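Local coordinates for protein chitin deacetylase (Bombyx mori, PDB 5ZNT) that removes acetyl groups from the N-acetylglucosamine residues of chitin, using a zinc ion, to give chitosan and acetate, at residues M39-F44 / T304-W309; I53-E58 / F269-L274; M190-H195 / E210-E215; L265-H270 / E282-W287. All coordinates share one frame; numbering follows the deposited sequence.

Contact 1. Residues M39-F44 / T304-W309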
loop_
_atom_site.group_PDB
_atom_site.type_symbol
_atom_site.label_atom_id
_atom_site.label_comp_id
_atom_site.label_asym_id
_atom_site.label_seq_id
_atom_site.Cartn_x
_atom_site.Cartn_y
_atom_site.Cartn_z
ATOM N N MET A 39 -0.875 6.444 13.006
ATOM C CA MET A 39 -0.773 5.266 12.157
ATOM C C MET A 39 0.410 5.400 11.209
ATOM O O MET A 39 0.671 6.479 10.668
ATOM C CB MET A 39 -2.067 5.082 11.368
ATOM C CG MET A 39 -3.235 4.686 12.256
ATOM S SD MET A 39 -4.800 4.680 11.360
ATOM C CE MET A 39 -5.504 6.282 11.775
ATOM N N ILE A 40 1.132 4.294 11.018
ATOM C CA ILE A 40 2.215 4.226 10.042
ATOM C C ILE A 40 1.917 3.048 9.121
ATOM O O ILE A 40 1.676 1.937 9.598
ATOM C CB ILE A 40 3.589 4.071 10.722
ATOM C CG1 ILE A 40 3.804 5.240 11.706
ATOM C CG2 ILE A 40 4.726 4.074 9.682
ATOM C CD1 ILE A 40 5.118 5.162 12.502
ATOM N N THR A 41 1.916 3.292 7.813
ATOM C CA THR A 41 1.670 2.236 6.826
ATOM C C THR A 41 2.982 1.964 6.100
ATOM O O THR A 41 3.333 2.659 5.149
ATOM C CB THR A 41 0.566 2.608 5.835
ATOM O OG1 THR A 41 0.920 3.791 5.104
ATOM C CG2 THR A 41 -0.756 2.853 6.558
ATOM N N ILE A 42 3.720 0.968 6.582
ATOM C CA ILE A 42 4.833 0.433 5.815
ATOM C C ILE A 42 4.272 -0.361 4.642
ATOM O O ILE A 42 3.392 -1.206 4.827
ATOM C CB ILE A 42 5.702 -0.472 6.696
ATOM C CG1 ILE A 42 6.311 0.311 7.861
ATOM C CG2 ILE A 42 6.775 -1.166 5.854
ATOM C CD1 ILE A 42 6.874 -0.639 8.938
ATOM N N THR A 43 4.768 -0.095 3.431
ATOM C CA THR A 43 4.359 -0.879 2.270
ATOM C C THR A 43 5.588 -1.334 1.501
ATOM O O THR A 43 6.667 -0.743 1.610
ATOM C CB THR A 43 3.415 -0.102 1.322
ATOM O OG1 THR A 43 4.160 0.884 0.583
ATOM C CG2 THR A 43 2.286 0.606 2.104
ATOM N N PHE A 44 5.397 -2.397 0.703
ATOM C CA PHE A 44 6.408 -2.931 -0.201
ATOM C C PHE A 44 5.782 -3.201 -1.562
ATOM O O PHE A 44 4.722 -3.836 -1.643
ATOM C CB PHE A 44 7.012 -4.224 0.362
ATOM C CG PHE A 44 7.689 -4.030 1.675
ATOM C CD1 PHE A 44 8.960 -3.471 1.731
ATOM C CD2 PHE A 44 7.040 -4.367 2.858
ATOM C CE1 PHE A 44 9.579 -3.263 2.963
ATOM C CE2 PHE A 44 7.664 -4.171 4.082
ATOM C CZ PHE A 44 8.932 -3.630 4.126
ATOM N N THR A 304 -5.790 -1.263 4.751
ATOM C CA THR A 304 -7.175 -1.559 5.097
ATOM C C THR A 304 -7.462 -1.178 6.546
ATOM O O THR A 304 -8.538 -0.655 6.856
ATOM C CB THR A 304 -7.473 -3.041 4.858
ATOM O OG1 THR A 304 -7.505 -3.294 3.450
ATOM C CG2 THR A 304 -8.837 -3.461 5.472
ATOM N N GLN A 305 -6.493 -1.398 7.444
ATOM C CA GLN A 305 -6.701 -1.054 8.848
ATOM C C GLN A 305 -6.798 0.458 9.058
ATOM O O GLN A 305 -7.504 0.904 9.973
ATOM C CB GLN A 305 -5.586 -1.659 9.700
ATOM C CG GLN A 305 -5.827 -3.134 9.951
ATOM C CD GLN A 305 -4.660 -3.855 10.564
ATOM O OE1 GLN A 305 -3.546 -3.331 10.644
ATOM N NE2 GLN A 305 -4.913 -5.071 11.031
ATOM N N VAL A 306 -6.114 1.260 8.237
ATOM C CA VAL A 306 -6.312 2.706 8.308
ATOM C C VAL A 306 -7.760 3.047 7.978
ATOM O O VAL A 306 -8.429 3.780 8.717
ATOM C CB VAL A 306 -5.338 3.453 7.379
ATOM C CG1 VAL A 306 -5.666 4.960 7.384
ATOM C CG2 VAL A 306 -3.914 3.251 7.827
ATOM N N ILE A 307 -8.268 2.500 6.870
ATOM C CA ILE A 307 -9.645 2.776 6.465
ATOM C C ILE A 307 -10.628 2.325 7.544
ATOM O O ILE A 307 -11.635 2.992 7.801
ATOM C CB ILE A 307 -9.943 2.109 5.104
ATOM C CG1 ILE A 307 -9.077 2.735 4.008
ATOM C CG2 ILE A 307 -11.438 2.214 4.750
ATOM C CD1 ILE A 307 -9.157 2.001 2.636
ATOM N N GLN A 308 -10.350 1.195 8.201
ATOM C CA GLN A 308 -11.251 0.725 9.247
ATOM C C GLN A 308 -11.280 1.700 10.422
ATOM O O GLN A 308 -12.347 1.953 10.999
ATOM C CB GLN A 308 -10.845 -0.680 9.693
ATOM C CG GLN A 308 -11.229 -1.743 8.678
ATOM C CD GLN A 308 -10.590 -3.072 8.976
ATOM O OE1 GLN A 308 -9.433 -3.137 9.391
ATOM N NE2 GLN A 308 -11.344 -4.145 8.780
ATOM N N TRP A 309 -10.133 2.298 10.755
ATOM C CA TRP A 309 -10.110 3.330 11.788
ATOM C C TRP A 309 -10.860 4.581 11.338
ATOM O O TRP A 309 -11.627 5.162 12.115
ATOM C CB TRP A 309 -8.673 3.685 12.152
ATOM C CG TRP A 309 -8.562 4.653 13.313
ATOM C CD1 TRP A 309 -8.331 4.335 14.623
ATOM C CD2 TRP A 309 -8.677 6.082 13.262
ATOM N NE1 TRP A 309 -8.305 5.476 15.395
ATOM C CE2 TRP A 309 -8.518 6.560 14.585
ATOM C CE3 TRP A 309 -8.907 6.999 12.234
ATOM C CZ2 TRP A 309 -8.578 7.919 14.904
ATOM C CZ3 TRP A 309 -8.969 8.351 12.550
ATOM C CH2 TRP A 309 -8.796 8.797 13.876
#
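Met39 reaches from its strand across to the helix 304-309 and meets Trp309 and Val306 with different parts of one thioether. Its terminal methyl, CE, sits over one face of the indole, 3.4 Å above the plane and displaced toward the rim; Met39 CE lies 3.9 Å from the centroid of the six-membered ring of Trp309, a CH-pi contact. The bend of Met39 at chi3 (-98°) turns the methyl onto that face. The sulfur approaches the five-membered ring obliquely, giving a Met-aromatic contact, while Met39 SD also rests 3.9 Å from Val306 CG2. In this catalytic domain of the carbohydrate esterase 4 family, strand 38-45 belongs to the parallel sheet of a distorted beta/alpha barrel, and helix 303-311 runs nearly antiparallel to it, the short axes at 156°. Were Trp309 cut back to an alanine, Met39 CE would probably lose the ring face beneath it, and the Arg314 carbonyl would lose the indole N-H. One turn earlier on the helix, Val306 turns CG2 toward Thr41 as well, and the two methyls meet closely, Val306 CG2 standing 3.4 Å from Thr41 CG2. On the strand's other face Ile40 packs against Leu267 and Phe300.

Contact 2. Residues I53-E58 / F269-L274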
loop_
_atom_site.group_PDB
_atom_site.type_symbol
_atom_site.label_atom_id
_atom_site.label_comp_id
_atom_site.label_asym_id
_atom_site.label_seq_id
_atom_site.Cartn_x
_atom_site.Cartn_y
_atom_site.Cartn_z
ATOM N N ILE A 53 12.230 -12.722 0.707
ATOM C CA ILE A 53 11.480 -13.430 1.744
ATOM C C ILE A 53 12.232 -13.388 3.072
ATOM O O ILE A 53 11.639 -13.145 4.130
ATOM C CB ILE A 53 11.167 -14.873 1.284
ATOM C CG1 ILE A 53 9.984 -14.869 0.276
ATOM C CG2 ILE A 53 10.873 -15.770 2.498
ATOM C CD1 ILE A 53 9.910 -16.157 -0.650
ATOM N N GLU A 54 13.553 -13.550 3.033
ATOM C CA GLU A 54 14.330 -13.500 4.267
ATOM C C GLU A 54 14.384 -12.092 4.848
ATOM O O GLU A 54 14.406 -11.929 6.074
ATOM C CB GLU A 54 15.746 -14.024 4.019
ATOM C CG GLU A 54 15.817 -15.533 3.827
ATOM C CD GLU A 54 15.380 -16.302 5.069
ATOM O OE1 GLU A 54 16.068 -16.179 6.118
ATOM O OE2 GLU A 54 14.341 -17.011 4.991
ATOM N N LEU A 55 14.458 -11.065 3.997
ATOM C CA LEU A 55 14.377 -9.699 4.512
ATOM C C LEU A 55 13.088 -9.494 5.309
ATOM O O LEU A 55 13.108 -8.914 6.406
ATOM C CB LEU A 55 14.456 -8.692 3.363
ATOM C CG LEU A 55 14.145 -7.253 3.785
ATOM C CD1 LEU A 55 15.320 -6.641 4.543
ATOM C CD2 LEU A 55 13.768 -6.396 2.608
ATOM N N TYR A 56 11.955 -9.951 4.776
ATOM C CA TYR A 56 10.699 -9.715 5.483
ATOM C C TYR A 56 10.668 -10.468 6.810
ATOM O O TYR A 56 10.063 -9.986 7.777
ATOM C CB TYR A 56 9.512 -10.096 4.603
ATOM C CG TYR A 56 9.389 -9.220 3.357
ATOM C CD1 TYR A 56 9.620 -7.843 3.418
ATOM C CD2 TYR A 56 9.081 -9.777 2.116
ATOM C CE1 TYR A 56 9.516 -7.036 2.276
ATOM C CE2 TYR A 56 8.995 -8.981 0.966
ATOM C CZ TYR A 56 9.208 -7.609 1.062
ATOM O OH TYR A 56 9.097 -6.809 -0.058
ATOM N N LYS A 57 11.349 -11.620 6.895
ATOM C CA LYS A 57 11.422 -12.338 8.171
ATOM C C LYS A 57 12.241 -11.569 9.194
ATOM O O LYS A 57 11.920 -11.583 10.391
ATOM C CB LYS A 57 12.012 -13.738 7.975
ATOM C CG LYS A 57 11.021 -14.737 7.447
ATOM C CD LYS A 57 11.688 -16.078 7.121
ATOM C CE LYS A 57 10.784 -16.936 6.216
ATOM N NZ LYS A 57 11.447 -18.195 5.780
ATOM N N GLU A 58 13.308 -10.904 8.746
ATOM C CA GLU A 58 14.133 -10.120 9.650
ATOM C C GLU A 58 13.353 -8.936 10.211
ATOM O O GLU A 58 13.459 -8.627 11.401
ATOM C CB GLU A 58 15.391 -9.639 8.932
ATOM C CG GLU A 58 16.277 -8.739 9.752
ATOM C CD GLU A 58 17.647 -8.464 9.109
ATOM O OE1 GLU A 58 17.930 -8.987 7.993
ATOM O OE2 GLU A 58 18.441 -7.709 9.724
ATOM N N PHE A 269 8.237 1.334 0.452
ATOM C CA PHE A 269 9.542 0.768 0.124
ATOM C C PHE A 269 9.510 -0.154 -1.087
ATOM O O PHE A 269 8.474 -0.722 -1.457
ATOM C CB PHE A 269 10.109 -0.054 1.289
ATOM C CG PHE A 269 10.456 0.759 2.506
ATOM C CD1 PHE A 269 11.675 1.407 2.600
ATOM C CD2 PHE A 269 9.569 0.847 3.565
ATOM C CE1 PHE A 269 12.004 2.144 3.748
ATOM C CE2 PHE A 269 9.874 1.590 4.707
ATOM C CZ PHE A 269 11.084 2.245 4.797
ATOM N N HIS A 270 10.697 -0.331 -1.667
ATOM C CA HIS A 270 11.054 -1.528 -2.423
ATOM C C HIS A 270 12.025 -2.323 -1.577
ATOM O O HIS A 270 13.004 -1.763 -1.075
ATOM C CB HIS A 270 11.710 -1.194 -3.761
ATOM C CG HIS A 270 10.805 -0.462 -4.690
ATOM N ND1 HIS A 270 10.707 0.912 -4.694
ATOM C CD2 HIS A 270 9.943 -0.908 -5.637
ATOM C CE1 HIS A 270 9.835 1.283 -5.616
ATOM N NE2 HIS A 270 9.362 0.200 -6.205
ATOM N N ALA A 271 11.748 -3.619 -1.422
ATOM C CA ALA A 271 12.613 -4.475 -0.618
ATOM C C ALA A 271 14.065 -4.362 -1.050
ATOM O O ALA A 271 14.969 -4.310 -0.208
ATOM C CB ALA A 271 12.155 -5.927 -0.724
ATOM N N ALA A 272 14.313 -4.320 -2.362
ATOM C CA ALA A 272 15.693 -4.339 -2.838
ATOM C C ALA A 272 16.487 -3.141 -2.305
ATOM O O ALA A 272 17.689 -3.251 -2.033
ATOM C CB ALA A 272 15.705 -4.365 -4.370
ATOM N N TRP A 273 15.832 -1.982 -2.168
ATOM C CA TRP A 273 16.495 -0.796 -1.631
ATOM C C TRP A 273 16.984 -1.035 -0.204
ATOM O O TRP A 273 18.110 -0.662 0.143
ATOM C CB TRP A 273 15.537 0.391 -1.702
ATOM C CG TRP A 273 16.102 1.741 -1.272
ATOM C CD1 TRP A 273 16.791 2.642 -2.055
ATOM C CD2 TRP A 273 16.006 2.341 0.031
ATOM N NE1 TRP A 273 17.115 3.761 -1.316
ATOM C CE2 TRP A 273 16.654 3.602 -0.037
ATOM C CE3 TRP A 273 15.428 1.942 1.246
ATOM C CZ2 TRP A 273 16.737 4.462 1.062
ATOM C CZ3 TRP A 273 15.516 2.791 2.330
ATOM C CH2 TRP A 273 16.171 4.040 2.234
ATOM N N LEU A 274 16.166 -1.695 0.630
ATOM C CA LEU A 274 16.607 -2.054 1.980
ATOM C C LEU A 274 17.666 -3.147 1.943
ATOM O O LEU A 274 18.655 -3.094 2.682
ATOM C CB LEU A 274 15.414 -2.524 2.823
ATOM C CG LEU A 274 14.446 -1.430 3.248
ATOM C CD1 LEU A 274 13.149 -2.026 3.840
ATOM C CD2 LEU A 274 15.135 -0.445 4.245
#
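Leu55 lays one methyl, CD2, against Ala271, touching both its side chain and its backbone: CD2 of Leu55 is 3.7 Å from Ala271 CB and equally far from Ala271 O. The same methyl reaches Leu274 a turn further along, where Leu55 CD2 comes 4.2 Å from Leu274 CB. A chi1 of 170° swings the isobutyl group of Leu55 away from its own N and out toward the start of helix 271-276, which follows directly on strand 265-270. His270 is the N-cap residue of that second helix. Tyr56 comes to Ala271 with its phenol end, the methyl lying obliquely to the ring; Tyr56 OH is 3.3 Å from Ala271 CB. The helices follow the C-terminal ends of two adjacent parallel strands of the deacetylase barrel, 38-45 and 265-270, and Asp46, just after the first, binds the zinc ion; the Tyr56 side chain is about 7 Å from that of Asp46. Phe44 and Tyr76 also pack on the Tyr56 ring, Tyr76 edge-to-face. Since no hydrogen bond links the two segments, the contact rests on van der Waals contact, the Tyr56 hydroxyl included; a side chain as small as alanine is probably what allows the phenol end to come so near.

Contact 3. Residues M190-H195 / E210-E215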
loop_
_atom_site.group_PDB
_atom_site.type_symbol
_atom_site.label_atom_id
_atom_site.label_comp_id
_atom_site.label_asym_id
_atom_site.label_seq_id
_atom_site.Cartn_x
_atom_site.Cartn_y
_atom_site.Cartn_z
ATOM N N MET A 190 -10.800 15.901 -5.425
ATOM C CA MET A 190 -9.561 15.722 -4.682
ATOM C C MET A 190 -9.218 17.006 -3.935
ATOM O O MET A 190 -9.346 18.101 -4.502
ATOM C CB MET A 190 -8.406 15.382 -5.629
ATOM C CG MET A 190 -8.522 14.033 -6.308
ATOM S SD MET A 190 -7.335 13.914 -7.653
ATOM C CE MET A 190 -5.830 14.355 -6.829
ATOM N N PRO A 191 -8.744 16.914 -2.695
ATOM C CA PRO A 191 -8.428 18.126 -1.931
ATOM C C PRO A 191 -7.024 18.649 -2.187
ATOM O O PRO A 191 -6.472 19.346 -1.331
ATOM C CB PRO A 191 -8.567 17.663 -0.484
ATOM C CG PRO A 191 -8.070 16.204 -0.560
ATOM C CD PRO A 191 -8.577 15.687 -1.886
ATOM N N HIS A 192 -6.430 18.322 -3.331
ATOM C CA HIS A 192 -5.079 18.770 -3.646
ATOM C C HIS A 192 -4.890 18.667 -5.147
ATOM O O HIS A 192 -5.687 18.042 -5.846
ATOM C CB HIS A 192 -4.013 17.949 -2.917
ATOM C CG HIS A 192 -4.033 16.496 -3.277
ATOM N ND1 HIS A 192 -3.333 15.988 -4.351
ATOM C CD2 HIS A 192 -4.677 15.447 -2.712
ATOM C CE1 HIS A 192 -3.543 14.684 -4.428
ATOM N NE2 HIS A 192 -4.360 14.330 -3.450
ATOM N N ARG A 193 -3.826 19.300 -5.634
ATOM C CA ARG A 193 -3.518 19.300 -7.056
ATOM C C ARG A 193 -3.126 17.902 -7.532
ATOM O O ARG A 193 -2.556 17.099 -6.785
ATOM C CB ARG A 193 -2.364 20.252 -7.363
ATOM C CG ARG A 193 -2.652 21.727 -7.121
ATOM C CD ARG A 193 -1.552 22.580 -7.742
ATOM N NE ARG A 193 -1.964 23.981 -7.733
ATOM C CZ ARG A 193 -1.823 24.784 -6.684
ATOM N NH1 ARG A 193 -1.276 24.312 -5.570
ATOM N NH2 ARG A 193 -2.249 26.049 -6.748
ATOM N N CYS A 194 -3.425 17.631 -8.796
ATOM C CA CYS A 194 -2.871 16.463 -9.477
ATOM C C CYS A 194 -1.366 16.650 -9.607
ATOM O O CYS A 194 -0.906 17.574 -10.282
ATOM C CB CYS A 194 -3.526 16.300 -10.844
ATOM S SG CYS A 194 -3.157 14.687 -11.605
ATOM N N HIS A 195 -0.592 15.785 -8.959
ATOM C CA HIS A 195 0.830 16.008 -8.742
ATOM C C HIS A 195 1.656 14.966 -9.486
ATOM O O HIS A 195 1.340 13.771 -9.462
ATOM C CB HIS A 195 1.146 15.971 -7.239
ATOM C CG HIS A 195 2.552 16.362 -6.894
ATOM N ND1 HIS A 195 3.043 17.636 -7.082
ATOM C CD2 HIS A 195 3.569 15.642 -6.357
ATOM C CE1 HIS A 195 4.302 17.682 -6.683
ATOM N NE2 HIS A 195 4.645 16.485 -6.238
ATOM N N GLU A 210 -9.075 6.761 -1.427
ATOM C CA GLU A 210 -7.711 7.070 -1.835
ATOM C C GLU A 210 -6.821 7.080 -0.601
ATOM O O GLU A 210 -6.897 8.004 0.218
ATOM C CB GLU A 210 -7.604 8.408 -2.566
ATOM C CG GLU A 210 -6.150 8.770 -2.928
ATOM C CD GLU A 210 -5.533 7.726 -3.862
ATOM O OE1 GLU A 210 -6.263 7.232 -4.740
ATOM O OE2 GLU A 210 -4.333 7.410 -3.739
ATOM N N MET A 211 -5.944 6.079 -0.493
ATOM C CA MET A 211 -4.906 6.087 0.537
ATOM C C MET A 211 -3.778 6.966 0.025
ATOM O O MET A 211 -2.755 6.498 -0.478
ATOM C CB MET A 211 -4.431 4.672 0.846
ATOM C CG MET A 211 -5.445 3.871 1.656
ATOM S SD MET A 211 -5.775 4.583 3.302
ATOM C CE MET A 211 -4.127 4.607 4.028
ATOM N N VAL A 212 -3.975 8.281 0.180
ATOM C CA VAL A 212 -3.140 9.242 -0.523
ATOM C C VAL A 212 -1.699 9.099 -0.074
ATOM O O VAL A 212 -1.408 8.795 1.094
ATOM C CB VAL A 212 -3.681 10.671 -0.297
ATOM C CG1 VAL A 212 -3.668 11.052 1.202
ATOM C CG2 VAL A 212 -2.922 11.692 -1.131
ATOM N N MET A 213 -0.779 9.294 -1.009
ATOM C CA MET A 213 0.650 9.131 -0.758
ATOM C C MET A 213 1.231 10.526 -0.543
ATOM O O MET A 213 1.601 11.215 -1.491
ATOM C CB MET A 213 1.326 8.396 -1.916
ATOM C CG MET A 213 0.777 6.967 -2.139
ATOM S SD MET A 213 1.483 6.141 -3.615
ATOM C CE MET A 213 3.157 5.823 -3.101
ATOM N N ASN A 214 1.297 10.944 0.726
ATOM C CA ASN A 214 1.928 12.217 1.060
ATOM C C ASN A 214 3.413 12.153 0.766
ATOM O O ASN A 214 4.101 11.236 1.219
ATOM C CB ASN A 214 1.728 12.550 2.539
ATOM C CG ASN A 214 0.311 12.913 2.868
ATOM O OD1 ASN A 214 -0.152 14.001 2.528
ATOM N ND2 ASN A 214 -0.395 12.009 3.548
ATOM N N GLU A 215 3.924 13.143 0.037
ATOM C CA GLU A 215 5.367 13.231 -0.124
ATOM C C GLU A 215 6.027 13.456 1.228
ATOM O O GLU A 215 5.467 14.097 2.115
ATOM C CB GLU A 215 5.739 14.375 -1.063
ATOM C CG GLU A 215 5.402 14.116 -2.519
ATOM C CD GLU A 215 5.938 15.229 -3.409
ATOM O OE1 GLU A 215 5.996 16.390 -2.939
ATOM O OE2 GLU A 215 6.305 14.939 -4.558
#
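The loop between strands 184-185 and 209-214 is tied to the far end of the second strand by a His-carboxylate hydrogen bond, in which His195 NE2 donates to Glu215 OE2 over 2.8 Å. That oxygen lies at the edge of the imidazole, close to its plane, yet the N-H arrives from above the plane of the carboxylate, the two planes standing 89° apart. A chi1 of -173° carries the His195 ring out from the loop toward Glu215, and the bond is bent, with an N-H...O angle of 138°. Glu215 uses its other oxygen, OE1, for the backbone N-H of Leu176, which helps to fix the carboxylate's rotation. Strand 209-214 belongs to the mixed sheet of the deacetylase domain; the loop packs against it and carries Cys194, disulfide-bonded to Cys201. A leucine in place of His195 would probably leave Glu215 OE2 without this donor and untie the loop there. Earlier in the loop, His192 leans on Val212, its NE2 3.8 Å from Val212 CG2. The His192 ring is held from both nitrogens: ND1 donates to Arg193 O at 2.8 Å, the oxygen tilted from the ring plane, and NE2 is hydrogen-bonded to the hydroxyl of Tyr184.

Contact 4. Residues L265-H270 / E282-W287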
loop_
_atom_site.group_PDB
_atom_site.type_symbol
_atom_site.label_atom_id
_atom_site.label_comp_id
_atom_site.label_asym_id
_atom_site.label_seq_id
_atom_site.Cartn_x
_atom_site.Cartn_y
_atom_site.Cartn_z
ATOM N N LEU A 265 1.152 8.141 8.343
ATOM C CA LEU A 265 2.445 8.334 7.704
ATOM C C LEU A 265 2.751 7.120 6.821
ATOM O O LEU A 265 2.820 5.990 7.313
ATOM C CB LEU A 265 3.530 8.493 8.762
ATOM C CG LEU A 265 4.994 8.420 8.317
ATOM C CD1 LEU A 265 5.373 9.621 7.471
ATOM C CD2 LEU A 265 5.906 8.315 9.536
ATOM N N GLY A 266 2.956 7.350 5.521
ATOM C CA GLY A 266 3.221 6.264 4.592
ATOM C C GLY A 266 4.685 6.130 4.322
ATOM O O GLY A 266 5.334 7.057 3.827
ATOM N N LEU A 267 5.258 4.947 4.633
ATOM C CA LEU A 267 6.650 4.617 4.356
ATOM C C LEU A 267 6.668 3.538 3.269
ATOM O O LEU A 267 6.482 2.343 3.540
ATOM C CB LEU A 267 7.373 4.173 5.623
ATOM C CG LEU A 267 7.279 5.192 6.777
ATOM C CD1 LEU A 267 7.993 4.607 8.020
ATOM C CD2 LEU A 267 7.915 6.529 6.351
ATOM N N TYR A 268 6.888 3.961 2.034
ATOM C CA TYR A 268 6.634 3.119 0.865
ATOM C C TYR A 268 7.963 2.633 0.307
ATOM O O TYR A 268 8.729 3.424 -0.244
ATOM C CB TYR A 268 5.848 3.896 -0.186
ATOM C CG TYR A 268 4.636 4.625 0.354
ATOM C CD1 TYR A 268 3.647 3.942 1.050
ATOM C CD2 TYR A 268 4.476 5.988 0.155
ATOM C CE1 TYR A 268 2.507 4.585 1.502
ATOM C CE2 TYR A 268 3.353 6.650 0.630
ATOM C CZ TYR A 268 2.376 5.946 1.301
ATOM O OH TYR A 268 1.251 6.604 1.759
ATOM N N PHE A 269 8.237 1.334 0.452
ATOM C CA PHE A 269 9.542 0.768 0.124
ATOM C C PHE A 269 9.510 -0.154 -1.087
ATOM O O PHE A 269 8.474 -0.722 -1.457
ATOM C CB PHE A 269 10.109 -0.054 1.289
ATOM C CG PHE A 269 10.456 0.759 2.506
ATOM C CD1 PHE A 269 11.675 1.407 2.600
ATOM C CD2 PHE A 269 9.569 0.847 3.565
ATOM C CE1 PHE A 269 12.004 2.144 3.748
ATOM C CE2 PHE A 269 9.874 1.590 4.707
ATOM C CZ PHE A 269 11.084 2.245 4.797
ATOM N N HIS A 270 10.697 -0.331 -1.667
ATOM C CA HIS A 270 11.054 -1.528 -2.423
ATOM C C HIS A 270 12.025 -2.323 -1.577
ATOM O O HIS A 270 13.004 -1.763 -1.075
ATOM C CB HIS A 270 11.710 -1.194 -3.761
ATOM C CG HIS A 270 10.805 -0.462 -4.690
ATOM N ND1 HIS A 270 10.707 0.912 -4.694
ATOM C CD2 HIS A 270 9.943 -0.908 -5.637
ATOM C CE1 HIS A 270 9.835 1.283 -5.616
ATOM N NE2 HIS A 270 9.362 0.200 -6.205
ATOM N N GLU A 282 19.532 -1.327 8.709
ATOM C CA GLU A 282 19.901 -1.201 10.117
ATOM C C GLU A 282 19.290 0.050 10.737
ATOM O O GLU A 282 18.742 -0.002 11.843
ATOM C CB GLU A 282 21.424 -1.187 10.265
ATOM C CG GLU A 282 21.879 -0.829 11.679
ATOM C CD GLU A 282 23.388 -0.859 11.844
ATOM O OE1 GLU A 282 24.011 -1.878 11.479
ATOM O OE2 GLU A 282 23.949 0.142 12.329
ATOM N N ALA A 283 19.354 1.179 10.032
ATOM C CA ALA A 283 18.760 2.410 10.538
ATOM C C ALA A 283 17.244 2.290 10.647
ATOM O O ALA A 283 16.639 2.799 11.599
ATOM C CB ALA A 283 19.150 3.588 9.640
ATOM N N PHE A 284 16.614 1.618 9.690
ATOM C CA PHE A 284 15.163 1.480 9.710
ATOM C C PHE A 284 14.715 0.663 10.919
ATOM O O PHE A 284 13.759 1.026 11.613
ATOM C CB PHE A 284 14.698 0.814 8.411
ATOM C CG PHE A 284 13.207 0.672 8.286
ATOM C CD1 PHE A 284 12.362 1.732 8.589
ATOM C CD2 PHE A 284 12.655 -0.513 7.849
ATOM C CE1 PHE A 284 10.978 1.604 8.465
ATOM C CE2 PHE A 284 11.271 -0.654 7.716
ATOM C CZ PHE A 284 10.435 0.412 8.025
ATOM N N LEU A 285 15.367 -0.471 11.154
ATOM C CA LEU A 285 15.004 -1.304 12.291
ATOM C C LEU A 285 15.301 -0.595 13.613
ATOM O O LEU A 285 14.491 -0.650 14.549
ATOM C CB LEU A 285 15.738 -2.637 12.199
ATOM C CG LEU A 285 15.323 -3.441 10.963
ATOM C CD1 LEU A 285 15.982 -4.801 10.940
ATOM C CD2 LEU A 285 13.788 -3.568 10.901
ATOM N N TYR A 286 16.451 0.074 13.710
ATOM C CA TYR A 286 16.735 0.872 14.897
ATOM C C TYR A 286 15.607 1.862 15.154
ATOM O O TYR A 286 15.101 1.975 16.281
ATOM C CB TYR A 286 18.067 1.602 14.729
ATOM C CG TYR A 286 18.487 2.363 15.961
ATOM C CD1 TYR A 286 17.956 3.617 16.237
ATOM C CD2 TYR A 286 19.413 1.829 16.848
ATOM C CE1 TYR A 286 18.323 4.320 17.371
ATOM C CE2 TYR A 286 19.798 2.528 17.985
ATOM C CZ TYR A 286 19.244 3.768 18.244
ATOM O OH TYR A 286 19.612 4.475 19.380
ATOM N N TRP A 287 15.195 2.580 14.107
ATOM C CA TRP A 287 14.116 3.552 14.227
ATOM C C TRP A 287 12.816 2.896 14.680
ATOM O O TRP A 287 12.155 3.381 15.612
ATOM C CB TRP A 287 13.924 4.270 12.888
ATOM C CG TRP A 287 12.840 5.282 12.930
ATOM C CD1 TRP A 287 12.924 6.551 13.457
ATOM C CD2 TRP A 287 11.497 5.139 12.437
ATOM N NE1 TRP A 287 11.721 7.191 13.328
ATOM C CE2 TRP A 287 10.830 6.354 12.704
ATOM C CE3 TRP A 287 10.792 4.100 11.800
ATOM C CZ2 TRP A 287 9.502 6.569 12.357
ATOM C CZ3 TRP A 287 9.471 4.319 11.454
ATOM C CH2 TRP A 287 8.836 5.541 11.746
#
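The Phe284 ring receives Phe269 on one face and Leu267 at its edge. Phe269 CZ stands 3.7 Å above the plane of Phe284, offset toward the rim, in an inclined edge-to-face pair with centroids 4.7 Å apart and planes at 51°. At the edge, near the plane, Leu267 CD1 is 4.3 Å from Phe284 CE1. That methyl also meets the indole of Trp287 obliquely, Leu267 CD1 lying 3.7 Å from Trp287 CZ3. Both aromatic residues of the helix hold CG anti to the backbone N (chi1 -177° for Phe284), which sends their rings across to the strand. Helix 278-294 makes the crossover from strand 265-270 to strand 298-300, two parallel strands that flank strand 38-45, and Phe246 of helix 243-258 packs on both phenyl rings. The strand and helix axes are 13.5 Å apart, a separation spanned by Phe269, Phe284, Leu267 and Trp287. The interaction is thus wholly apolar, given direction by the CH edge of Phe269 tilted toward the pi face of Phe284.

Overall arrangement
Contacts 1, 2 and 4 all reach the parallel sheet of the deacetylase barrel, where strands 38-45 and 265-270 are neighbours joined by backbone hydrogen bonds such as Phe269 N to Thr43 O (2.8 Å). Contact 1 lies on one side of strand 38-45, while helix 278-294 of contact 4 packs on the other. Contacts 2 and 4, centres 10 Å apart, share Phe269 and His270. Contact 3, on the mixed sheet, is 27 Å from contact 2 between centres but touches contact 1 through Met211 and contact 4 through Tyr268. Along the chain, contact 1 spans the other three, and contact 3 closes before contact 4 opens. Contact 1 thus sets the sheet's first strand against a late helix, and the zinc lies about 11 Å from the Tyr56 side chain of contact 2.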